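PDB 5UL3: 4'-phospho-dehydrooxetanocin synthase from Bacillus megaterium, which catalyses the oxidative ring contraction of dAMP to an oxetane aldehyde in oxetanocin A biosynthesis, using cobalamin, a [4Fe-4S] cluster and S-adenosylmethionine. Local coordinates for residues L173-F187 with D208-P220. Sequence-based numbering, arbitrary orientation.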
# COMPACT_ATOMS: atom_id res chain seq x y z
N LEU A 173 -21.97 10.35 12.33
CA LEU A 173 -22.81 10.68 11.18
C LEU A 173 -24.06 11.44 11.61
O LEU A 173 -24.48 12.39 10.94
CB LEU A 173 -23.20 9.40 10.44
CG LEU A 173 -22.06 8.63 9.76
CD1 LEU A 173 -22.53 7.26 9.27
CD2 LEU A 173 -21.49 9.45 8.58
N LEU A 174 -24.70 11.00 12.69
CA LEU A 174 -25.90 11.69 13.14
C LEU A 174 -25.60 13.13 13.51
O LEU A 174 -26.42 14.02 13.25
CB LEU A 174 -26.54 10.94 14.31
CG LEU A 174 -27.03 9.52 14.04
CD1 LEU A 174 -27.74 8.97 15.28
CD2 LEU A 174 -27.94 9.46 12.83
N ASP A 175 -24.42 13.38 14.09
CA ASP A 175 -24.05 14.72 14.49
C ASP A 175 -23.73 15.60 13.29
O ASP A 175 -24.17 16.76 13.23
CB ASP A 175 -22.85 14.66 15.44
CG ASP A 175 -22.36 16.05 15.87
OD1 ASP A 175 -23.12 16.76 16.56
OD2 ASP A 175 -21.22 16.42 15.53
N SER A 176 -22.99 15.08 12.31
CA SER A 176 -22.55 15.90 11.18
C SER A 176 -23.61 16.06 10.09
O SER A 176 -23.54 17.04 9.33
CB SER A 176 -21.28 15.31 10.56
OG SER A 176 -21.53 14.05 9.97
N GLN A 177 -24.56 15.14 9.98
CA GLN A 177 -25.63 15.22 8.99
C GLN A 177 -25.09 15.38 7.56
O GLN A 177 -25.41 16.36 6.88
CB GLN A 177 -26.59 16.35 9.33
CG GLN A 177 -27.43 16.03 10.56
CD GLN A 177 -28.31 14.83 10.32
OE1 GLN A 177 -29.00 14.75 9.30
NE2 GLN A 177 -28.30 13.88 11.24
N PRO A 178 -24.29 14.44 7.09
CA PRO A 178 -23.68 14.58 5.76
C PRO A 178 -24.71 14.42 4.66
O PRO A 178 -25.74 13.76 4.81
CB PRO A 178 -22.66 13.43 5.72
CG PRO A 178 -23.23 12.40 6.64
CD PRO A 178 -23.91 13.17 7.75
N ASP A 179 -24.41 15.02 3.50
CA ASP A 179 -25.21 14.80 2.31
C ASP A 179 -24.77 13.59 1.51
O ASP A 179 -25.58 13.00 0.79
CB ASP A 179 -25.14 16.04 1.42
CG ASP A 179 -25.56 17.28 2.16
OD1 ASP A 179 -26.64 17.24 2.77
OD2 ASP A 179 -24.78 18.25 2.20
N ILE A 180 -23.50 13.21 1.61
CA ILE A 180 -22.96 12.03 0.96
C ILE A 180 -22.13 11.28 1.99
O ILE A 180 -21.32 11.90 2.69
CB ILE A 180 -22.08 12.38 -0.26
CG1 ILE A 180 -22.90 13.13 -1.33
CG2 ILE A 180 -21.51 11.08 -0.90
CD1 ILE A 180 -22.03 13.82 -2.37
N ILE A 181 -22.33 9.97 2.10
CA ILE A 181 -21.52 9.14 2.98
C ILE A 181 -20.78 8.15 2.10
O ILE A 181 -21.39 7.50 1.25
CB ILE A 181 -22.37 8.40 4.03
CG1 ILE A 181 -23.09 9.41 4.93
CG2 ILE A 181 -21.50 7.47 4.86
CD1 ILE A 181 -24.16 8.77 5.81
N GLY A 182 -19.48 8.04 2.30
CA GLY A 182 -18.68 7.09 1.55
C GLY A 182 -17.88 6.19 2.46
O GLY A 182 -17.25 6.66 3.41
N LEU A 183 -17.89 4.89 2.15
CA LEU A 183 -17.05 3.92 2.85
C LEU A 183 -15.99 3.38 1.90
O LEU A 183 -16.30 2.99 0.77
CB LEU A 183 -17.88 2.74 3.38
CG LEU A 183 -19.19 3.01 4.11
CD1 LEU A 183 -19.76 1.66 4.62
CD2 LEU A 183 -18.98 4.01 5.26
N SER A 184 -14.75 3.34 2.37
CA SER A 184 -13.67 2.65 1.66
C SER A 184 -13.61 1.21 2.18
O SER A 184 -13.37 0.98 3.37
CB SER A 184 -12.34 3.38 1.89
OG SER A 184 -11.32 2.88 1.03
N VAL A 185 -13.85 0.24 1.29
CA VAL A 185 -14.06 -1.16 1.65
C VAL A 185 -12.92 -1.97 1.04
O VAL A 185 -12.85 -2.12 -0.19
CB VAL A 185 -15.42 -1.68 1.18
CG1 VAL A 185 -15.60 -3.15 1.59
CG2 VAL A 185 -16.56 -0.82 1.73
N ASN A 186 -12.05 -2.50 1.88
CA ASN A 186 -10.84 -3.19 1.47
C ASN A 186 -10.97 -4.68 1.78
O ASN A 186 -11.96 -5.13 2.36
CB ASN A 186 -9.63 -2.59 2.18
CG ASN A 186 -8.45 -2.49 1.26
OD1 ASN A 186 -8.24 -3.35 0.41
ND2 ASN A 186 -7.69 -1.42 1.40
N PHE A 187 -9.96 -5.45 1.35
CA PHE A 187 -9.89 -6.88 1.63
C PHE A 187 -10.23 -7.19 3.08
O PHE A 187 -9.69 -6.56 4.01
CB PHE A 187 -8.48 -7.42 1.33
CG PHE A 187 -8.12 -7.40 -0.13
CD1 PHE A 187 -8.60 -8.38 -0.98
CD2 PHE A 187 -7.30 -6.41 -0.64
CE1 PHE A 187 -8.28 -8.38 -2.33
CE2 PHE A 187 -6.96 -6.40 -2.00
CZ PHE A 187 -7.45 -7.39 -2.83
N ASP A 208 -33.26 9.85 10.59
CA ASP A 208 -32.14 10.44 11.31
C ASP A 208 -31.00 10.90 10.39
O ASP A 208 -30.18 11.72 10.81
CB ASP A 208 -31.56 9.45 12.32
CG ASP A 208 -32.57 9.04 13.37
OD1 ASP A 208 -33.38 9.91 13.78
OD2 ASP A 208 -32.57 7.86 13.78
N LEU A 209 -30.94 10.36 9.18
CA LEU A 209 -29.95 10.70 8.17
C LEU A 209 -30.65 10.81 6.82
O LEU A 209 -31.64 10.12 6.58
CB LEU A 209 -28.83 9.63 8.03
CG LEU A 209 -27.84 9.36 9.16
CD1 LEU A 209 -27.02 8.09 8.86
CD2 LEU A 209 -26.94 10.56 9.40
N SER A 210 -30.11 11.65 5.95
CA SER A 210 -30.54 11.65 4.55
C SER A 210 -29.31 11.91 3.69
O SER A 210 -28.78 13.02 3.68
CB SER A 210 -31.64 12.68 4.29
OG SER A 210 -32.81 12.36 5.04
N SER A 211 -28.85 10.87 3.00
CA SER A 211 -27.57 10.94 2.30
C SER A 211 -27.58 10.02 1.09
O SER A 211 -28.19 8.95 1.09
CB SER A 211 -26.41 10.53 3.23
OG SER A 211 -26.45 11.21 4.47
N ILE A 212 -26.88 10.48 0.05
CA ILE A 212 -26.37 9.57 -0.97
C ILE A 212 -25.31 8.69 -0.34
O ILE A 212 -24.38 9.19 0.31
CB ILE A 212 -25.78 10.37 -2.14
CG1 ILE A 212 -26.84 11.27 -2.78
CG2 ILE A 212 -25.13 9.42 -3.18
CD1 ILE A 212 -26.24 12.24 -3.80
N ILE A 213 -25.43 7.37 -0.52
CA ILE A 213 -24.49 6.41 0.04
C ILE A 213 -23.66 5.83 -1.09
O ILE A 213 -24.21 5.38 -2.11
CB ILE A 213 -25.22 5.28 0.80
CG1 ILE A 213 -26.24 5.87 1.78
CG2 ILE A 213 -24.22 4.41 1.54
CD1 ILE A 213 -25.62 6.74 2.84
N THR A 214 -22.34 5.82 -0.92
CA THR A 214 -21.46 5.21 -1.91
C THR A 214 -20.38 4.40 -1.21
O THR A 214 -20.02 4.68 -0.06
CB THR A 214 -20.87 6.28 -2.86
OG1 THR A 214 -20.01 5.66 -3.83
CG2 THR A 214 -20.08 7.35 -2.11
N VAL A 215 -19.88 3.36 -1.88
CA VAL A 215 -18.73 2.62 -1.37
C VAL A 215 -17.70 2.59 -2.49
O VAL A 215 -18.06 2.62 -3.68
CB VAL A 215 -19.05 1.19 -0.89
CG1 VAL A 215 -19.90 1.20 0.42
CG2 VAL A 215 -19.73 0.39 -2.00
N GLY A 216 -16.43 2.52 -2.12
CA GLY A 216 -15.36 2.47 -3.10
C GLY A 216 -14.25 1.54 -2.65
O GLY A 216 -14.39 0.85 -1.64
N ASN A 217 -13.13 1.59 -3.38
CA ASN A 217 -12.01 0.67 -3.25
C ASN A 217 -12.34 -0.70 -3.86
O ASN A 217 -13.43 -0.91 -4.41
CB ASN A 217 -11.53 0.52 -1.80
CG ASN A 217 -10.01 0.39 -1.69
OD1 ASN A 217 -9.34 -0.06 -2.62
ND2 ASN A 217 -9.47 0.79 -0.54
N VAL A 218 -11.39 -1.62 -3.78
CA VAL A 218 -11.35 -2.73 -4.73
C VAL A 218 -12.43 -3.79 -4.46
O VAL A 218 -12.90 -4.45 -5.40
CB VAL A 218 -9.94 -3.36 -4.72
CG1 VAL A 218 -9.64 -3.98 -3.38
CG2 VAL A 218 -9.80 -4.36 -5.88
N ILE A 219 -12.86 -3.96 -3.21
CA ILE A 219 -13.76 -5.07 -2.88
C ILE A 219 -15.14 -4.87 -3.51
O ILE A 219 -15.61 -5.78 -4.22
CB ILE A 219 -13.83 -5.29 -1.35
CG1 ILE A 219 -12.55 -5.98 -0.86
CG2 ILE A 219 -15.04 -6.11 -0.95
CD1 ILE A 219 -12.20 -7.23 -1.65
N PRO A 220 -15.83 -3.72 -3.35
CA PRO A 220 -17.10 -3.55 -4.07
C PRO A 220 -16.93 -3.36 -5.57
O PRO A 220 -17.83 -3.73 -6.34
CB PRO A 220 -17.73 -2.30 -3.42
CG PRO A 220 -16.58 -1.57 -2.84
CD PRO A 220 -15.59 -2.61 -2.40
O HOH W 1 -27.94 13.36 6.93
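Ile-181 and Ile-213 pair in register in two parallel strands, 180-184 and 212-216, whose axes approach to 4.7 Å with N-to-C directions only 19° apart. The backbone ladder is regular: Ile-181 N donates to Ile-212 O, Ile-181 O accepts from Thr-214 N, and the alternation runs on to Val-185 N on Gly-216 O.

The side chain of Ile-181 can be followed outward. Its CB meets Ile-213 CD1 at 3.8 Å. CG1, anti to the carbonyl carbon (chi1 -62°), is thereby directed to Ser-211, and CD1 ends 3.6 Å from Ser-211 OG and 4.2 Å from Leu-209 CD1. The hydroxyl beside it is engaged: Ser-211 OG donates to Pro-178 O at 2.7 Å, from above the carbonyl plane.

At the N-terminal end of the strands, Gln-177, the residue leaving helix 166-176 with positive phi, has a side chain bent at chi2. This brings NE2 to Asp-208 O at 2.9 Å, nearly straight (169°) and within the amide plane; the same nitrogen also donates to Leu-174 O, so two bonds fix the amide's rotation. Leu-174 CD2 touches Leu-209 CG at 3.7 Å, the two side chains crossing at about a right angle.

At the other end, Asn-217 ND2 donates to Ser-184 OG at 3.2 Å, the hydroxyl oxygen lying somewhat off the plane of the Asn-217 amide, and that hydroxyl also hydrogen-bonds cobalamin. Gly-182, Thr-214 and Gly-216 likewise line the cofactor pocket.

These strands are joined by helix 190-205 in a beta-alpha-beta unit of the Rossmann-type B12 domain. Leu-183 and Ile-213 pack on that helix, Ile-180 and Ile-212 face helix 242-252, and the sheet continues through strands 119-124 and 235-237.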